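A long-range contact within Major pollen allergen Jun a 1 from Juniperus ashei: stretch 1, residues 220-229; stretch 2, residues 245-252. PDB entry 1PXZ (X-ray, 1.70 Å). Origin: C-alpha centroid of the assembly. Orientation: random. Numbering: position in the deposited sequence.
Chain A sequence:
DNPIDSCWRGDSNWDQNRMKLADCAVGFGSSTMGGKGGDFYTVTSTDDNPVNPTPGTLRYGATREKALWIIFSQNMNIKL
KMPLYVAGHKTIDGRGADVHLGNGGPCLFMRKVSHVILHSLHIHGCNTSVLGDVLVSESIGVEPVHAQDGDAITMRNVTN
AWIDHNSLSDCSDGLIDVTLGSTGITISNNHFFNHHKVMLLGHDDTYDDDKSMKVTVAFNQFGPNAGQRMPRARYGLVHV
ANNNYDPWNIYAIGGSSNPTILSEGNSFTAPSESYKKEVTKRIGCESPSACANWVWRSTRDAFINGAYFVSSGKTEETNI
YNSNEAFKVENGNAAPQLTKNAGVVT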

# COMPACT_ATOMS: atom_id res chain seq x y z
N ASN A 220 -1.33 9.22 -3.34
CA ASN A 220 0.06 8.79 -3.24
C ASN A 220 0.94 9.64 -4.15
O ASN A 220 0.47 10.14 -5.17
CB ASN A 220 0.23 7.32 -3.62
CG ASN A 220 -0.64 6.37 -2.81
OD1 ASN A 220 -1.67 5.87 -3.26
ND2 ASN A 220 -0.21 6.11 -1.58
N GLN A 221 2.20 9.77 -3.76
CA GLN A 221 3.22 10.39 -4.60
C GLN A 221 4.01 9.25 -5.24
O GLN A 221 4.68 8.51 -4.52
CB GLN A 221 4.15 11.33 -3.82
CG GLN A 221 5.33 11.79 -4.69
CD GLN A 221 4.86 12.69 -5.83
OE1 GLN A 221 4.09 13.62 -5.65
NE2 GLN A 221 5.34 12.44 -7.04
N PHE A 222 3.93 9.09 -6.56
CA PHE A 222 4.66 8.03 -7.23
C PHE A 222 5.92 8.59 -7.87
O PHE A 222 5.86 9.22 -8.94
CB PHE A 222 3.78 7.38 -8.31
CG PHE A 222 2.76 6.42 -7.72
CD1 PHE A 222 3.16 5.23 -7.15
CD2 PHE A 222 1.42 6.74 -7.78
CE1 PHE A 222 2.23 4.34 -6.62
CE2 PHE A 222 0.47 5.87 -7.23
CZ PHE A 222 0.88 4.69 -6.63
N GLY A 223 7.06 8.36 -7.24
CA GLY A 223 8.29 8.93 -7.77
C GLY A 223 8.89 10.01 -6.90
O GLY A 223 8.35 10.40 -5.85
N PRO A 224 10.05 10.57 -7.27
CA PRO A 224 10.78 10.29 -8.49
C PRO A 224 11.48 8.93 -8.58
O PRO A 224 11.62 8.26 -7.56
CB PRO A 224 11.93 11.33 -8.48
CG PRO A 224 11.59 12.31 -7.43
CD PRO A 224 10.73 11.58 -6.43
N ASN A 225 11.89 8.59 -9.79
CA ASN A 225 12.62 7.36 -10.04
C ASN A 225 11.86 6.12 -9.59
O ASN A 225 12.45 5.15 -9.10
CB ASN A 225 13.96 7.40 -9.29
CG ASN A 225 14.78 8.62 -9.67
OD1 ASN A 225 15.32 9.34 -8.81
ND2 ASN A 225 14.85 8.84 -10.98
N ALA A 226 10.54 6.16 -9.79
CA ALA A 226 9.76 4.92 -9.67
C ALA A 226 9.62 4.32 -11.06
O ALA A 226 9.33 5.04 -12.01
CB ALA A 226 8.45 5.25 -8.98
N GLY A 227 9.85 3.02 -11.21
CA GLY A 227 9.98 2.40 -12.52
C GLY A 227 8.66 2.07 -13.17
O GLY A 227 8.38 2.54 -14.28
N GLN A 228 7.84 1.24 -12.52
CA GLN A 228 6.57 0.84 -13.14
C GLN A 228 5.68 0.12 -12.13
O GLN A 228 6.05 0.05 -10.94
CB GLN A 228 6.89 -0.03 -14.35
CG GLN A 228 7.47 -1.38 -13.98
CD GLN A 228 8.97 -1.47 -14.09
OE1 GLN A 228 9.59 -2.50 -13.82
NE2 GLN A 228 9.64 -0.41 -14.51
N ARG A 229 4.54 -0.42 -12.53
CA ARG A 229 3.61 -1.11 -11.64
C ARG A 229 3.01 -0.19 -10.59
O ARG A 229 3.18 -0.36 -9.37
CB ARG A 229 4.29 -2.26 -10.92
CG ARG A 229 4.85 -3.32 -11.88
CD ARG A 229 5.36 -4.51 -11.07
NE ARG A 229 5.81 -5.60 -11.94
CZ ARG A 229 6.16 -6.79 -11.46
NH1 ARG A 229 6.10 -6.99 -10.14
NH2 ARG A 229 6.54 -7.72 -12.30
N TYR A 245 2.10 11.60 -10.30
CA TYR A 245 3.11 10.75 -10.89
C TYR A 245 4.25 11.58 -11.51
O TYR A 245 3.98 12.37 -12.41
CB TYR A 245 2.55 9.83 -11.98
CG TYR A 245 1.58 8.75 -11.57
CD1 TYR A 245 0.26 9.11 -11.27
CD2 TYR A 245 1.94 7.41 -11.49
CE1 TYR A 245 -0.64 8.14 -10.89
CE2 TYR A 245 1.04 6.42 -11.12
CZ TYR A 245 -0.26 6.82 -10.82
OH TYR A 245 -1.19 5.88 -10.43
N ASP A 246 5.47 11.37 -11.04
CA ASP A 246 6.70 11.78 -11.70
C ASP A 246 6.98 10.87 -12.89
O ASP A 246 6.35 9.83 -13.00
CB ASP A 246 7.90 11.68 -10.74
CG ASP A 246 7.86 12.74 -9.66
OD1 ASP A 246 7.66 13.93 -10.00
OD2 ASP A 246 8.04 12.40 -8.46
N PRO A 247 7.89 11.23 -13.78
CA PRO A 247 8.25 10.34 -14.89
C PRO A 247 8.64 8.93 -14.43
O PRO A 247 9.55 8.80 -13.62
CB PRO A 247 9.44 11.06 -15.54
CG PRO A 247 9.19 12.51 -15.25
CD PRO A 247 8.58 12.53 -13.85
N TRP A 248 7.96 7.95 -14.99
CA TRP A 248 8.12 6.52 -14.82
C TRP A 248 9.24 6.03 -15.75
O TRP A 248 9.77 6.87 -16.49
CB TRP A 248 6.84 5.74 -15.15
CG TRP A 248 6.17 6.17 -16.44
CD1 TRP A 248 6.36 5.67 -17.68
CD2 TRP A 248 5.20 7.22 -16.56
NE1 TRP A 248 5.57 6.33 -18.61
CE2 TRP A 248 4.85 7.28 -17.93
CE3 TRP A 248 4.61 8.10 -15.65
CZ2 TRP A 248 3.92 8.21 -18.41
CZ3 TRP A 248 3.67 9.02 -16.13
CH2 TRP A 248 3.35 9.05 -17.50
N ASN A 249 9.53 4.74 -15.74
CA ASN A 249 10.59 4.18 -16.58
C ASN A 249 10.03 3.35 -17.73
O ASN A 249 10.64 3.40 -18.80
CB ASN A 249 11.53 3.26 -15.79
CG ASN A 249 12.77 2.86 -16.56
OD1 ASN A 249 13.17 1.69 -16.63
ND2 ASN A 249 13.44 3.85 -17.16
N ILE A 250 8.95 2.61 -17.48
CA ILE A 250 8.38 1.75 -18.51
C ILE A 250 6.94 2.17 -18.80
O ILE A 250 6.61 2.53 -19.94
CB ILE A 250 8.45 0.26 -18.12
CG1 ILE A 250 9.88 -0.21 -17.81
CG2 ILE A 250 7.81 -0.60 -19.19
CD1 ILE A 250 9.91 -1.63 -17.27
N TYR A 251 6.11 2.12 -17.77
CA TYR A 251 4.76 2.62 -17.80
C TYR A 251 4.34 2.99 -16.37
O TYR A 251 5.08 2.67 -15.44
CB TYR A 251 3.76 1.57 -18.30
CG TYR A 251 3.71 0.33 -17.43
CD1 TYR A 251 4.66 -0.67 -17.61
CD2 TYR A 251 2.75 0.14 -16.44
CE1 TYR A 251 4.66 -1.82 -16.83
CE2 TYR A 251 2.73 -1.00 -15.66
CZ TYR A 251 3.69 -1.97 -15.87
OH TYR A 251 3.66 -3.11 -15.08
N ALA A 252 3.13 3.56 -16.26
CA ALA A 252 2.65 3.87 -14.92
C ALA A 252 1.62 2.88 -14.41
O ALA A 252 1.77 2.35 -13.31
CB ALA A 252 2.06 5.27 -14.84
O HOH W 1 6.06 7.64 -11.44
O HOH W 2 11.19 10.31 -12.00
O HOH W 3 8.88 8.05 -11.01
O HOH W 4 11.37 6.70 -13.07
O HOH W 5 5.42 -5.23 -15.36

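Stretches 220-229 and 245-252 run side by side and bury 637 Å² between them, held by a short parallel bridge at one end, a cluster of waters around the carbonyl O of Pro-247 and a backbone anchor at Gly-227. Near the start of stretch 1, Gln-221 points its CA-to-CB bond away from stretch 2, yet its chain bends back (chi1 t, chi2 p) to bring NE2 to 3.1 Å from OD2 of Asp-246.

Phe-222 forms the bridge with Tyr-245, their CA atoms 4.8 Å apart. Just beyond it, the amide N of Asp-246 donates to the carbonyl O of Phe-222 at 3.0 Å. As partners in the bridge, Phe-222 and Tyr-245 send their side chains to the same face of the sheet, and with chi1 m in both, the rings form an offset stack, centroids 4.7 Å apart and planes inclined by 22°. Phe-222 CD2 lies over one face of the tyrosine ring, 3.4 Å from Tyr-245 CE2. Both residues are buried, a setting that suits flat, largely apolar rings.

The chain continues extended through Gly-223, whose phi/psi of 112/177 calls for glycine; a CB here would also lie 2.7 Å from CB of Asp-246. The bare backbone lets the aspartate pack closely, its OD2 3.0 Å from Gly-223 C. That same OD2 is 3.0 Å from N of Pro-224, which follows a cis peptide bond; the proline nitrogen has no hydrogen to offer, so this is packing alone.

The chain turns at Pro-224 and Asn-225, and from Asn-225 to Ala-226 water mediates. Water 2 accepts from Asn-225 N (2.9 Å) and donates to Pro-247 O (2.8 Å), while water 3 accepts from Ala-226 N and lies within hydrogen-bonding distance of Pro-247 O, both at 2.8 Å. Water 4 donates to Ala-226 O and Pro-247 O, each at 2.8 Å. Direct contact resumes where Trp-248 CA approaches Ala-226 O at 3.4 Å in a CA-H...O contact.

Gly-227 O is the anchor: it accepts from Asn-249 N at 2.9 Å and from Ile-250 N at 3.3 Å. A CB on Gly-227 would fall 2.9 Å from NE2 of Gln-228 and clash.

Gln-228 is buried and its CA-to-CB bond points toward stretch 2. Its CB sits over the face of the Tyr-251 ring, 4.0 Å from the centroid, in a CH-pi contact, and its CA lies 3.3 Å from Tyr-251 O. Arg-229 directs its CA-to-CB bond away, but its aliphatic part still touches the tyrosine, CG lying 3.4 Å from Tyr-251 OH.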